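Local coordinates for protein Cif (Cell cycle inhibiting factor) (Escherichia coli, PDB 3EFY) that deamidates the host protein NEDD8, which shuts down cullin-RING ubiquitin ligases and inhibits the host cell cycle, at residues Leu84-Leu89 with Glu100-His105; Val12-Ile17 with Gly65-Val70; Val93-Arg98 with Leu136-Gly141; Phe55-Asn60 with Phe159-Phe164; Met49-Ser54 with Lys74-Cys79. One frame throughout, in Å; residues are numbered along the deposited sequence.

Contact 1 (Leu84-Leu89 with Glu100-His105)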
# COMPACT_ATOMS: atom_id res chain seq x y z
N LEU A 84 19.14 -2.09 -5.91
CA LEU A 84 19.05 -1.43 -4.58
C LEU A 84 18.08 -0.25 -4.68
O LEU A 84 18.21 0.60 -5.55
CB LEU A 84 20.41 -0.92 -4.16
CG LEU A 84 20.56 -0.57 -2.66
CD1 LEU A 84 21.99 -0.95 -2.15
CD2 LEU A 84 20.28 0.84 -2.61
N TYR A 85 17.11 -0.19 -3.75
CA TYR A 85 16.12 0.85 -3.68
C TYR A 85 16.23 1.53 -2.29
O TYR A 85 16.34 0.86 -1.28
CB TYR A 85 14.67 0.37 -3.87
CG TYR A 85 14.50 -0.63 -5.01
CD1 TYR A 85 15.05 -0.39 -6.25
CD2 TYR A 85 13.80 -1.82 -4.80
CE1 TYR A 85 14.88 -1.32 -7.31
CE2 TYR A 85 13.64 -2.72 -5.84
CZ TYR A 85 14.21 -2.47 -7.07
OH TYR A 85 14.09 -3.41 -8.11
N GLN A 86 16.13 2.85 -2.25
CA GLN A 86 16.32 3.59 -1.00
C GLN A 86 15.80 5.01 -1.12
O GLN A 86 15.68 5.55 -2.23
CB GLN A 86 17.80 3.63 -0.61
CG GLN A 86 18.71 4.28 -1.71
CD GLN A 86 20.09 4.66 -1.27
OE1 GLN A 86 20.41 4.74 -0.06
NE2 GLN A 86 20.94 4.94 -2.25
N SER A 87 15.56 5.62 0.03
CA SER A 87 15.54 7.09 0.18
C SER A 87 16.38 7.43 1.39
O SER A 87 16.71 6.55 2.16
CB SER A 87 14.12 7.65 0.34
OG SER A 87 13.57 7.35 1.61
N ASP A 88 16.68 8.72 1.63
CA ASP A 88 17.53 9.06 2.76
C ASP A 88 17.23 10.53 3.14
O ASP A 88 17.14 11.39 2.27
CB ASP A 88 18.97 8.89 2.33
CG ASP A 88 19.96 8.76 3.45
OD1 ASP A 88 19.87 9.48 4.50
OD2 ASP A 88 20.91 8.00 3.23
N LEU A 89 17.04 10.78 4.43
CA LEU A 89 16.83 12.18 4.89
C LEU A 89 18.13 12.95 5.08
O LEU A 89 18.07 14.20 5.22
CB LEU A 89 16.01 12.22 6.18
CG LEU A 89 14.55 11.77 6.03
CD1 LEU A 89 13.88 11.78 7.43
CD2 LEU A 89 13.76 12.57 4.98
N GLU A 100 12.33 9.41 -5.57
CA GLU A 100 12.13 9.74 -7.00
C GLU A 100 13.46 9.90 -7.76
O GLU A 100 13.64 9.35 -8.86
CB GLU A 100 11.28 11.01 -7.13
CG GLU A 100 11.05 11.43 -8.54
CD GLU A 100 10.09 12.60 -8.65
OE1 GLU A 100 9.85 13.32 -7.65
OE2 GLU A 100 9.58 12.79 -9.76
N ASP A 101 14.39 10.61 -7.15
CA ASP A 101 15.68 10.89 -7.77
C ASP A 101 16.54 9.64 -7.89
O ASP A 101 17.08 9.35 -8.96
CB ASP A 101 16.39 11.98 -7.01
CG ASP A 101 15.64 13.31 -7.07
OD1 ASP A 101 14.92 13.57 -8.08
OD2 ASP A 101 15.72 14.07 -6.07
N TRP A 102 16.63 8.86 -6.80
CA TRP A 102 17.36 7.61 -6.84
C TRP A 102 16.80 6.68 -7.94
O TRP A 102 17.57 6.07 -8.72
CB TRP A 102 17.30 6.93 -5.46
CG TRP A 102 18.03 5.63 -5.40
CD1 TRP A 102 17.45 4.38 -5.43
CD2 TRP A 102 19.45 5.41 -5.41
NE1 TRP A 102 18.42 3.42 -5.39
CE2 TRP A 102 19.66 4.01 -5.40
CE3 TRP A 102 20.57 6.24 -5.44
CZ2 TRP A 102 20.95 3.47 -5.41
CZ3 TRP A 102 21.83 5.70 -5.40
CH2 TRP A 102 22.02 4.32 -5.37
N MET A 103 15.48 6.54 -7.98
CA MET A 103 14.85 5.51 -8.81
C MET A 103 14.90 5.85 -10.31
O MET A 103 14.91 4.92 -11.16
CB MET A 103 13.43 5.22 -8.38
CG MET A 103 13.35 4.68 -6.94
SD MET A 103 14.09 3.03 -6.80
CE MET A 103 12.82 2.07 -7.53
N THR A 104 14.98 7.14 -10.58
CA THR A 104 14.99 7.63 -11.99
C THR A 104 16.41 7.83 -12.52
O THR A 104 16.59 8.29 -13.67
CB THR A 104 14.08 8.90 -12.15
OG1 THR A 104 14.52 9.99 -11.34
CG2 THR A 104 12.61 8.58 -11.83
N HIS A 105 17.42 7.52 -11.71
CA HIS A 105 18.79 7.65 -12.07
C HIS A 105 19.48 6.32 -11.70
O HIS A 105 19.27 5.32 -12.36
CB HIS A 105 19.40 8.97 -11.51
CG HIS A 105 18.68 10.20 -12.01
ND1 HIS A 105 17.60 10.74 -11.36
CD2 HIS A 105 18.79 10.90 -13.18
CE1 HIS A 105 17.11 11.75 -12.06
NE2 HIS A 105 17.82 11.87 -13.17
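Gln-86 lies over one face of the Trp-102 indole, its amide standing almost upright on the ring, with the two planes 88° apart. Its first torsion places CG between the backbone N and the carbonyl carbon (chi1 58°), and CG then sits nearly on the normal of the five-membered ring, 3.7 Å from its centroid, as a CH-pi contact. The chain continues extended to CD, and the amide turns NE2 over the six-membered ring, 3.4 Å from Trp-102 CZ3. Tryptophan suits this place because it offers a broad face and also an edge donor: Trp-102 NE1 gives a nearly straight hydrogen bond of 2.8 Å to Leu-84 O. The oxygen lies in the indole plane, while the donor stands above the carbonyl plane. Leu-84 meets the same ring at a right angle, with CD2 3.9 Å from Trp-102 CZ2. Next to Trp-102 on the helix, Met-103 bends at chi2 and chi3 and crosses Tyr-85, which lies between Leu-84 and Gln-86. Its SD makes an oblique Met-aromatic contact, and its CE lies 3.6 Å from Tyr-85 CD1; the Tyr-85 hydroxyl bonds Asp-71. Gln-86 OE1 bonds the active-site residue His-66 and NE2 bonds Phe-137 O. The Trp-102 face, its rotation probably held by the bond to Leu-84 O, therefore backs an active-site glutamine whose two polar amide atoms are both engaged.

Contact 2 (Val12-Ile17 with Gly65-Val70)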
# COMPACT_ATOMS: atom_id res chain seq x y z
N VAL A 12 10.45 4.19 6.53
CA VAL A 12 9.11 4.29 5.99
C VAL A 12 9.09 3.94 4.50
O VAL A 12 8.24 3.14 4.06
CB VAL A 12 8.53 5.67 6.29
CG1 VAL A 12 7.28 5.89 5.53
CG2 VAL A 12 8.27 5.78 7.81
N THR A 13 10.04 4.45 3.74
CA THR A 13 10.19 4.09 2.33
C THR A 13 10.41 2.60 2.18
O THR A 13 9.72 1.95 1.38
CB THR A 13 11.34 4.87 1.71
OG1 THR A 13 10.98 6.27 1.73
CG2 THR A 13 11.58 4.43 0.27
N ALA A 14 11.34 2.08 2.94
CA ALA A 14 11.63 0.63 2.88
C ALA A 14 10.40 -0.21 3.16
O ALA A 14 10.12 -1.20 2.46
CB ALA A 14 12.74 0.25 3.84
N ASN A 15 9.68 0.12 4.24
CA ASN A 15 8.50 -0.68 4.58
C ASN A 15 7.43 -0.64 3.50
O ASN A 15 6.77 -1.63 3.21
CB ASN A 15 7.90 -0.15 5.88
CG ASN A 15 8.78 -0.34 7.07
OD1 ASN A 15 9.78 -1.06 7.04
ND2 ASN A 15 8.36 0.28 8.20
N ALA A 16 7.25 0.53 2.86
CA ALA A 16 6.28 0.70 1.82
C ALA A 16 6.64 -0.12 0.56
O ALA A 16 5.78 -0.64 -0.11
CB ALA A 16 6.13 2.16 1.48
N ILE A 17 7.92 -0.17 0.25
CA ILE A 17 8.42 -0.97 -0.85
C ILE A 17 8.19 -2.46 -0.59
O ILE A 17 7.72 -3.19 -1.49
CB ILE A 17 9.88 -0.70 -1.15
CG1 ILE A 17 10.10 0.74 -1.62
CG2 ILE A 17 10.38 -1.68 -2.24
CD1 ILE A 17 11.52 1.16 -1.59
N GLY A 65 23.47 3.57 9.68
CA GLY A 65 22.32 4.28 10.14
C GLY A 65 21.29 4.51 9.03
O GLY A 65 20.83 5.62 8.79
N HIS A 66 20.88 3.43 8.37
CA HIS A 66 20.16 3.58 7.15
C HIS A 66 19.37 2.26 6.88
O HIS A 66 19.75 1.24 7.39
CB HIS A 66 21.20 3.79 6.05
CG HIS A 66 20.60 4.13 4.74
ND1 HIS A 66 19.46 4.89 4.64
CD2 HIS A 66 20.98 3.83 3.47
CE1 HIS A 66 19.13 4.98 3.36
NE2 HIS A 66 20.07 4.39 2.63
N ALA A 67 18.22 2.38 6.27
CA ALA A 67 17.45 1.21 5.82
C ALA A 67 17.21 1.27 4.32
O ALA A 67 17.07 2.34 3.74
CB ALA A 67 16.10 1.13 6.55
N TYR A 68 17.11 0.10 3.67
CA TYR A 68 17.02 0.07 2.21
C TYR A 68 16.63 -1.34 1.76
O TYR A 68 16.63 -2.26 2.57
CB TYR A 68 18.35 0.51 1.56
CG TYR A 68 19.58 -0.07 2.13
CD1 TYR A 68 20.12 -1.26 1.63
CD2 TYR A 68 20.25 0.48 3.25
CE1 TYR A 68 21.30 -1.80 2.17
CE2 TYR A 68 21.34 -0.08 3.78
CZ TYR A 68 21.89 -1.24 3.27
OH TYR A 68 23.04 -1.75 3.84
N ILE A 69 16.32 -1.48 0.47
CA ILE A 69 15.79 -2.75 -0.10
C ILE A 69 16.78 -3.27 -1.13
O ILE A 69 17.26 -2.50 -1.96
CB ILE A 69 14.47 -2.53 -0.77
CG1 ILE A 69 13.39 -1.94 0.16
CG2 ILE A 69 13.97 -3.86 -1.37
CD1 ILE A 69 13.17 -2.76 1.42
N VAL A 70 17.05 -4.59 -1.12
CA VAL A 70 17.82 -5.26 -2.17
C VAL A 70 16.86 -6.26 -2.83
O VAL A 70 16.25 -7.09 -2.14
CB VAL A 70 19.01 -5.94 -1.63
CG1 VAL A 70 19.78 -6.68 -2.78
CG2 VAL A 70 19.95 -4.94 -0.95
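In the papain-like core of this C-terminal, catalytic part of Cif, the helix that starts at the active-site cysteine, Cys-10, packs on the sheet strand that carries the active-site His-66. Across this interface Ala-14 and Ile-17 of helix 10-22 face Ala-67 and Ile-69 of strand 66-72. The two short segments run roughly parallel, 24° apart, with axes 7.3 Å from each other at closest approach. Small residues suit the end near the active site: Ala-14 CB lies 4.4 Å from Ala-67 CB, and the CA atoms of Ala-14 and Tyr-68 come within 5.5 Å. A turn later, where the layers are filled by longer chains, Ile-17 and Ile-69 pass one another running opposite ways.

Side chains alternate along the strand: Ala-67 and Ile-69 point to the helix, whereas Tyr-68 points away, its ring edge-to-face with Phe-137 and its hydroxyl bonded to Asp-61. Where the strand begins, Gly-65 and His-66 both face Asp-61 in a G1 beta bulge; the positive phi of Gly-65 is readily adopted by a residue without a side chain. On the helix, Val-12 and Ala-16 pack on Ile-177 and Leu-181 of the second subunit.

No hydrogen bond links the two segments, so the interface is held by apolar fit. With chi2 at -55°, Ile-69 CD1 turns to the helix and rests 3.9 Å from Ala-14 CB and 3.6 Å from Ala-14 O, while Ile-69 CG1 touches Ile-17 CG2 at 3.9 Å.

Contact 3 (Val93-Arg98 with Leu136-Gly141)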
# COMPACT_ATOMS: atom_id res chain seq x y z
N VAL A 93 25.43 9.26 7.67
CA VAL A 93 26.63 9.11 6.83
C VAL A 93 26.41 9.59 5.41
O VAL A 93 27.22 10.32 4.81
CB VAL A 93 27.16 7.64 6.79
CG1 VAL A 93 28.35 7.49 5.86
CG2 VAL A 93 27.53 7.15 8.22
N THR A 94 25.29 9.16 4.82
CA THR A 94 24.96 9.46 3.46
C THR A 94 24.10 10.72 3.39
O THR A 94 23.40 11.08 4.35
CB THR A 94 24.20 8.22 2.88
OG1 THR A 94 23.35 7.71 3.92
CG2 THR A 94 25.15 7.17 2.47
N ARG A 95 24.14 11.41 2.26
CA ARG A 95 23.40 12.63 2.10
C ARG A 95 21.93 12.44 1.74
O ARG A 95 21.49 11.31 1.39
CB ARG A 95 24.09 13.50 1.05
CG ARG A 95 24.04 12.96 -0.34
CD ARG A 95 24.55 13.98 -1.34
NE ARG A 95 25.18 13.35 -2.47
CZ ARG A 95 25.34 13.91 -3.66
NH1 ARG A 95 24.95 15.18 -3.89
NH2 ARG A 95 25.95 13.22 -4.62
N LYS A 96 21.15 13.52 1.85
CA LYS A 96 19.72 13.49 1.49
C LYS A 96 19.50 13.01 0.07
O LYS A 96 20.20 13.44 -0.85
CB LYS A 96 19.04 14.88 1.59
CG LYS A 96 17.53 14.82 1.38
CD LYS A 96 16.77 16.14 1.66
CE LYS A 96 15.32 16.09 1.14
NZ LYS A 96 14.47 15.15 1.93
N LEU A 97 18.54 12.09 -0.08
CA LEU A 97 18.19 11.46 -1.35
C LEU A 97 16.71 11.15 -1.45
O LEU A 97 16.18 10.35 -0.67
CB LEU A 97 19.00 10.17 -1.47
CG LEU A 97 18.74 9.25 -2.66
CD1 LEU A 97 19.21 9.92 -3.99
CD2 LEU A 97 19.57 7.97 -2.45
N ARG A 98 16.01 11.78 -2.39
CA ARG A 98 14.61 11.50 -2.62
C ARG A 98 14.47 10.19 -3.36
O ARG A 98 15.26 9.90 -4.29
CB ARG A 98 13.92 12.61 -3.38
CG ARG A 98 13.95 13.94 -2.60
CD ARG A 98 13.40 15.10 -3.45
NE ARG A 98 12.06 14.75 -3.89
CZ ARG A 98 11.71 14.45 -5.14
NH1 ARG A 98 12.60 14.47 -6.14
NH2 ARG A 98 10.45 14.11 -5.38
N LEU A 136 27.93 2.27 -3.71
CA LEU A 136 26.63 1.61 -3.49
C LEU A 136 25.48 2.59 -3.25
O LEU A 136 24.38 2.38 -3.76
CB LEU A 136 26.73 0.63 -2.33
CG LEU A 136 27.56 -0.64 -2.62
CD1 LEU A 136 27.92 -1.40 -1.33
CD2 LEU A 136 26.78 -1.52 -3.65
N PHE A 137 25.73 3.64 -2.45
CA PHE A 137 24.62 4.39 -1.87
C PHE A 137 24.47 5.84 -2.34
O PHE A 137 23.40 6.41 -2.23
CB PHE A 137 24.71 4.39 -0.33
CG PHE A 137 24.59 3.02 0.30
CD1 PHE A 137 23.34 2.43 0.42
CD2 PHE A 137 25.70 2.34 0.76
CE1 PHE A 137 23.23 1.13 0.96
CE2 PHE A 137 25.59 1.09 1.31
CZ PHE A 137 24.34 0.48 1.40
N ASP A 138 25.57 6.43 -2.84
CA ASP A 138 25.52 7.83 -3.30
C ASP A 138 25.07 7.96 -4.76
O ASP A 138 25.54 7.24 -5.63
CB ASP A 138 26.85 8.53 -3.05
CG ASP A 138 26.73 10.05 -3.24
OD1 ASP A 138 26.16 10.73 -2.36
OD2 ASP A 138 27.07 10.52 -4.35
N ILE A 139 24.16 8.88 -5.04
CA ILE A 139 23.57 9.01 -6.36
C ILE A 139 24.62 9.31 -7.46
O ILE A 139 24.47 8.91 -8.61
CB ILE A 139 22.43 10.06 -6.37
CG1 ILE A 139 21.54 9.86 -7.61
CG2 ILE A 139 22.99 11.48 -6.16
CD1 ILE A 139 20.25 10.65 -7.66
N ASP A 140 25.67 10.00 -7.04
CA ASP A 140 26.80 10.35 -7.92
C ASP A 140 28.05 9.50 -7.68
O ASP A 140 29.10 9.72 -8.32
CB ASP A 140 27.16 11.84 -7.72
CG ASP A 140 26.07 12.79 -8.13
OD1 ASP A 140 25.34 12.51 -9.12
OD2 ASP A 140 25.95 13.86 -7.46
N GLY A 141 28.01 8.58 -6.74
CA GLY A 141 29.19 7.86 -6.29
C GLY A 141 30.28 8.72 -5.69
O GLY A 141 31.46 8.39 -5.81
O HOH W 1 25.24 9.78 0.05
O HOH W 2 24.35 15.70 -6.97
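The Arg-95 guanidinium has Ile-139 CG2 over one face, 3.8 Å from NH2, and the carboxylates of Asp-138 and Asp-140 at its edge. Asp-138 is nearly coplanar with it, 12° off, and is gripped side-on: Arg-95 NE reaches Asp-138 OD1 at 2.8 Å and Arg-95 NH2 reaches Asp-138 OD2 at 2.9 Å, each on a syn lone pair. The Asp-140 carboxylate is turned by 57°, and its OD2 takes a second NH2 bond, also 2.9 Å, from above the carboxylate plane. Arginine suits this place because its planar donors can serve two acids at once. One water joins Arg-95 N to Asp-138 OD1; another joins Arg-95 NH1 to Asp-140 OD2. Asp-138 OD2 also accepts from Asn-142 N and from Asp-140 N, the latter an Asx turn, within a type I turn from Asp-138 to Gly-141, that brings both acids to the same arginine. Beside the salt bridges, Leu-97 CD1 packs on Ile-139 CD1 at 3.9 Å, and Thr-94 CG2 on Phe-137 CB. The contact thus fastens the loop leading to helix 99-103 to the C-terminal end of helix 130-137, with Leu-97 also touching Gln-86 and Trp-102, and Phe-137 packed on helix 113-124.

Contact 4 (Phe55-Asn60 with Phe159-Phe164)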
# COMPACT_ATOMS: atom_id res chain seq x y z
N PHE A 55 13.53 -12.71 -4.81
CA PHE A 55 13.44 -12.37 -3.38
C PHE A 55 13.65 -10.90 -3.17
O PHE A 55 14.33 -10.23 -3.95
CB PHE A 55 14.54 -13.09 -2.59
CG PHE A 55 14.41 -14.58 -2.61
CD1 PHE A 55 13.73 -15.24 -1.60
CD2 PHE A 55 14.99 -15.32 -3.64
CE1 PHE A 55 13.61 -16.65 -1.62
CE2 PHE A 55 14.89 -16.70 -3.68
CZ PHE A 55 14.19 -17.37 -2.65
N VAL A 56 13.04 -10.40 -2.12
CA VAL A 56 13.30 -9.03 -1.66
C VAL A 56 13.86 -9.08 -0.24
O VAL A 56 13.35 -9.84 0.61
CB VAL A 56 12.01 -8.19 -1.81
CG1 VAL A 56 10.77 -8.72 -1.04
CG2 VAL A 56 12.32 -6.80 -1.49
N LEU A 57 14.89 -8.29 -0.00
CA LEU A 57 15.61 -8.22 1.23
C LEU A 57 15.51 -6.82 1.81
O LEU A 57 15.97 -5.83 1.18
CB LEU A 57 17.07 -8.57 1.00
CG LEU A 57 18.04 -8.53 2.15
CD1 LEU A 57 17.78 -9.70 3.15
CD2 LEU A 57 19.49 -8.63 1.61
N ARG A 58 14.90 -6.73 3.01
CA ARG A 58 14.88 -5.44 3.73
C ARG A 58 16.07 -5.38 4.67
O ARG A 58 16.28 -6.30 5.46
CB ARG A 58 13.59 -5.26 4.54
CG ARG A 58 13.48 -3.85 5.09
CD ARG A 58 12.44 -3.81 6.17
NE ARG A 58 12.16 -2.45 6.65
CZ ARG A 58 12.98 -1.71 7.41
NH1 ARG A 58 14.16 -2.15 7.77
NH2 ARG A 58 12.59 -0.49 7.79
N VAL A 59 16.90 -4.34 4.53
CA VAL A 59 18.07 -4.16 5.32
C VAL A 59 17.94 -3.02 6.32
O VAL A 59 17.67 -1.89 5.94
CB VAL A 59 19.31 -3.79 4.44
CG1 VAL A 59 20.58 -3.77 5.30
CG2 VAL A 59 19.42 -4.81 3.24
N ASN A 60 18.16 -3.34 7.58
CA ASN A 60 18.24 -2.34 8.68
C ASN A 60 19.72 -2.29 9.03
O ASN A 60 20.27 -3.21 9.65
CB ASN A 60 17.35 -2.82 9.84
CG ASN A 60 16.58 -1.73 10.51
OD1 ASN A 60 16.54 -1.74 11.77
ND2 ASN A 60 15.90 -0.83 9.78
N PHE A 159 23.48 -5.32 11.85
CA PHE A 159 22.48 -5.54 10.81
C PHE A 159 21.30 -6.37 11.31
O PHE A 159 21.47 -7.29 12.12
CB PHE A 159 23.09 -6.29 9.63
CG PHE A 159 24.03 -5.47 8.79
CD1 PHE A 159 23.53 -4.65 7.80
CD2 PHE A 159 25.38 -5.53 8.99
CE1 PHE A 159 24.36 -3.89 6.98
CE2 PHE A 159 26.27 -4.78 8.16
CZ PHE A 159 25.75 -3.93 7.18
N SER A 160 20.13 -6.07 10.78
CA SER A 160 18.93 -6.92 10.89
C SER A 160 18.30 -6.97 9.50
O SER A 160 18.14 -5.93 8.86
CB SER A 160 17.93 -6.27 11.83
OG SER A 160 16.73 -7.02 11.99
N PHE A 161 17.92 -8.16 9.05
CA PHE A 161 17.37 -8.35 7.73
C PHE A 161 16.00 -8.99 7.79
O PHE A 161 15.67 -9.72 8.74
CB PHE A 161 18.25 -9.27 6.92
CG PHE A 161 19.66 -8.76 6.73
CD1 PHE A 161 19.93 -7.86 5.71
CD2 PHE A 161 20.69 -9.20 7.55
CE1 PHE A 161 21.24 -7.39 5.52
CE2 PHE A 161 21.98 -8.77 7.35
CZ PHE A 161 22.25 -7.85 6.34
N GLN A 162 15.20 -8.74 6.76
CA GLN A 162 13.97 -9.53 6.50
C GLN A 162 14.04 -9.98 5.05
O GLN A 162 14.37 -9.18 4.15
CB GLN A 162 12.71 -8.73 6.73
CG GLN A 162 12.60 -8.20 8.17
CD GLN A 162 11.38 -7.36 8.41
OE1 GLN A 162 10.57 -7.12 7.50
NE2 GLN A 162 11.19 -6.94 9.67
N LEU A 163 13.78 -11.28 4.82
CA LEU A 163 13.93 -11.86 3.49
C LEU A 163 12.63 -12.57 3.09
O LEU A 163 12.16 -13.47 3.83
CB LEU A 163 15.06 -12.85 3.49
CG LEU A 163 15.40 -13.59 2.22
CD1 LEU A 163 15.76 -12.62 1.07
CD2 LEU A 163 16.56 -14.57 2.52
N PHE A 164 12.08 -12.22 1.96
CA PHE A 164 10.85 -12.80 1.46
C PHE A 164 10.94 -13.18 -0.02
O PHE A 164 11.50 -12.43 -0.83
CB PHE A 164 9.68 -11.82 1.57
CG PHE A 164 9.23 -11.50 2.97
CD1 PHE A 164 9.89 -10.55 3.72
CD2 PHE A 164 8.08 -12.06 3.49
CE1 PHE A 164 9.43 -10.18 4.99
CE2 PHE A 164 7.61 -11.68 4.77
CZ PHE A 164 8.32 -10.73 5.50
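Six backbone hydrogen bonds join Val-56, Arg-58 and Asn-60 to Phe-164, Gln-162 and Ser-160, each pair bonding both ways in an antiparallel ladder. The shortest is Arg-58 N to Gln-162 O, 2.8 Å. CA-H...O contacts fill the steps between, such as Phe-161 CA to Arg-58 O at 3.2 Å.

Apolar contacts gather on the face of Leu-57, Val-59, Phe-161 and Leu-163. Val-59 lies alongside the Phe-161 ring, CG1 being 3.7 Å from CE1, and also meets the edge of Phe-159. Leu-57 CG is anti to the backbone N (chi1 178°); from it CD1 lies 3.8 Å from Phe-161 CD1 and 4.1 Å from Leu-163 CD1. Branched and aromatic residues suit this largely buried face.

The other face is mixed: Arg-58, Gln-162, Asn-60 and Ser-160 share it with Val-56 and Phe-164. Arg-58 and Gln-162 run side by side, but Arg-58 NE bonds Asn-15, and Gln-162 bonds Tyr-29 and Phe-31. Val-56 CG1 touches Phe-164 CB at 4.2 Å.

Strand 159-166 is outermost in the sheet within the chain; strand 54-61 also bonds strand 66-72. Helix 39-47 packs on Leu-57, Phe-161 and Leu-163, Phe-120 of helix 113-124 meets Phe-159 and Phe-161 edge-to-face, and helix 10-22 packs on Val-56 and Phe-164.

Contact 5 (Met49-Ser54 with Lys74-Cys79)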
# COMPACT_ATOMS: atom_id res chain seq x y z
N MET A 49 20.28 -20.05 -2.01
CA MET A 49 19.12 -19.38 -2.57
C MET A 49 18.72 -19.92 -3.93
O MET A 49 19.55 -19.96 -4.83
CB MET A 49 19.38 -17.87 -2.71
CG MET A 49 18.23 -17.12 -3.25
SD MET A 49 18.47 -15.31 -3.01
CE MET A 49 17.81 -15.19 -1.35
N PRO A 50 17.47 -20.35 -4.08
CA PRO A 50 17.04 -20.85 -5.40
C PRO A 50 17.23 -19.83 -6.51
O PRO A 50 16.95 -18.63 -6.32
CB PRO A 50 15.57 -21.13 -5.18
CG PRO A 50 15.50 -21.49 -3.75
CD PRO A 50 16.43 -20.56 -3.07
N GLU A 51 17.73 -20.29 -7.65
CA GLU A 51 17.89 -19.47 -8.85
C GLU A 51 16.58 -19.20 -9.57
O GLU A 51 16.47 -18.21 -10.29
CB GLU A 51 18.92 -20.12 -9.80
CG GLU A 51 20.27 -20.28 -9.18
CD GLU A 51 21.31 -20.93 -10.11
OE1 GLU A 51 20.92 -21.38 -11.24
OE2 GLU A 51 22.49 -20.89 -9.70
N CYS A 52 15.58 -20.08 -9.40
CA CYS A 52 14.31 -20.04 -10.08
C CYS A 52 13.27 -19.21 -9.31
O CYS A 52 12.09 -19.18 -9.69
CB CYS A 52 13.75 -21.47 -10.22
SG CYS A 52 13.15 -22.21 -8.64
N LYS A 53 13.71 -18.52 -8.24
CA LYS A 53 12.78 -17.67 -7.49
C LYS A 53 13.40 -16.28 -7.34
O LYS A 53 14.61 -16.12 -7.41
CB LYS A 53 12.55 -18.28 -6.12
CG LYS A 53 11.77 -19.65 -6.12
CD LYS A 53 11.75 -20.20 -4.71
CE LYS A 53 11.31 -21.67 -4.55
NZ LYS A 53 11.42 -22.11 -3.09
N SER A 54 12.54 -15.30 -7.11
CA SER A 54 12.95 -13.92 -6.84
C SER A 54 12.68 -13.57 -5.37
O SER A 54 11.72 -14.04 -4.77
CB SER A 54 12.24 -12.98 -7.77
OG SER A 54 10.86 -13.18 -7.80
N LYS A 74 15.05 -13.59 -10.18
CA LYS A 74 15.47 -14.90 -10.69
C LYS A 74 16.80 -14.74 -11.44
O LYS A 74 16.98 -13.83 -12.26
CB LYS A 74 14.41 -15.45 -11.64
CG LYS A 74 13.10 -15.75 -10.97
CD LYS A 74 12.08 -16.35 -11.91
CE LYS A 74 10.78 -16.64 -11.17
NZ LYS A 74 9.68 -17.14 -12.10
N GLY A 75 17.73 -15.63 -11.18
CA GLY A 75 18.99 -15.66 -11.85
C GLY A 75 19.99 -16.63 -11.26
O GLY A 75 19.83 -17.15 -10.17
N GLU A 76 21.05 -16.92 -12.02
CA GLU A 76 22.09 -17.83 -11.54
C GLU A 76 22.91 -17.23 -10.40
O GLU A 76 23.14 -16.01 -10.37
CB GLU A 76 23.01 -18.28 -12.72
CG GLU A 76 22.21 -19.07 -13.77
CD GLU A 76 22.89 -19.23 -15.16
OE1 GLU A 76 24.12 -19.14 -15.26
OE2 GLU A 76 22.18 -19.48 -16.16
N ASN A 77 23.35 -18.08 -9.48
CA ASN A 77 24.10 -17.66 -8.28
C ASN A 77 25.54 -17.28 -8.52
O ASN A 77 26.20 -16.76 -7.61
CB ASN A 77 24.02 -18.69 -7.15
CG ASN A 77 22.67 -18.68 -6.43
OD1 ASN A 77 22.16 -19.72 -5.97
ND2 ASN A 77 22.09 -17.49 -6.33
N SER A 78 26.04 -17.49 -9.73
CA SER A 78 27.32 -16.89 -10.16
C SER A 78 27.14 -15.46 -10.62
O SER A 78 26.49 -15.21 -11.62
CB SER A 78 27.94 -17.74 -11.28
OG SER A 78 28.27 -18.97 -10.74
N CYS A 79 27.72 -14.50 -9.90
CA CYS A 79 27.55 -13.06 -10.22
C CYS A 79 26.07 -12.69 -10.41
O CYS A 79 25.68 -11.97 -11.36
CB CYS A 79 28.38 -12.65 -11.43
SG CYS A 79 30.19 -12.90 -11.16
O HOH W 3 10.71 -19.87 -12.25
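In Glu-51, which reaches over to Glu-76 and Asn-77, CG is anti to the carbonyl carbon (chi1 -60°) and CD is anti to CA (chi2 180°), which brings CD within 3.5 Å of Glu-76 CA, next to the N-H of Asn-77. Glu-51 OE2 accepts from Asn-77 N at 2.9 Å in a nearly straight bond, met from above the carboxylate plane. The chain of Lys-74, fully extended beyond CG, runs past the backbone of Cys-52, where its CE comes 3.2 Å from Cys-52 O. A water then bridges Lys-74 NZ, 2.9 Å away, to Cys-52 O, 3.0 Å away, so the ammonium group reaches that carbonyl through solvent. The two segments are the loop that leads into strand 54-61 and the loop that leaves strand 66-72, side by side at the open end of that beta hairpin. There Gly-75 N bonds Glu-51 O at 3.0 Å with a bent geometry. Glycine suits the spot because its backbone, with phi at 171°, is readily adopted only without a side chain. Glutamate serves well here: its backbone carbonyl and its carboxylate each take a backbone N-H from the partner loop. Next to them Ser-54 CB rests 3.8 Å from Lys-74 N, while Ser-54 OG bonds Tyr-166 O on strand 159-166. Met-49 packs on Phe-55 and Leu-163 of the two neighbouring strands.

From the N terminus, the chain leaves helix 10-22 and returns to it with strand 66-72, closing contact 2. Within that loop open contact 5, at 49-54, and contact 4, at 55-60; both cross contact 2. Contact 5 closes at 74-79, whereas contact 4 waits for strand 159-166 and so crosses contact 5 as well. The long loop of contact 4 encloses contacts 1 and 3, which cross each other as 84-89, 93-98, 100-105 and 136-141 follow in turn. Contacts 2 and 4 tie helix and edge strand to the sheet; contacts 1 and 3 assemble the surroundings of the active-site glutamine, and contact 5 joins the two loops at the open end of the hairpin.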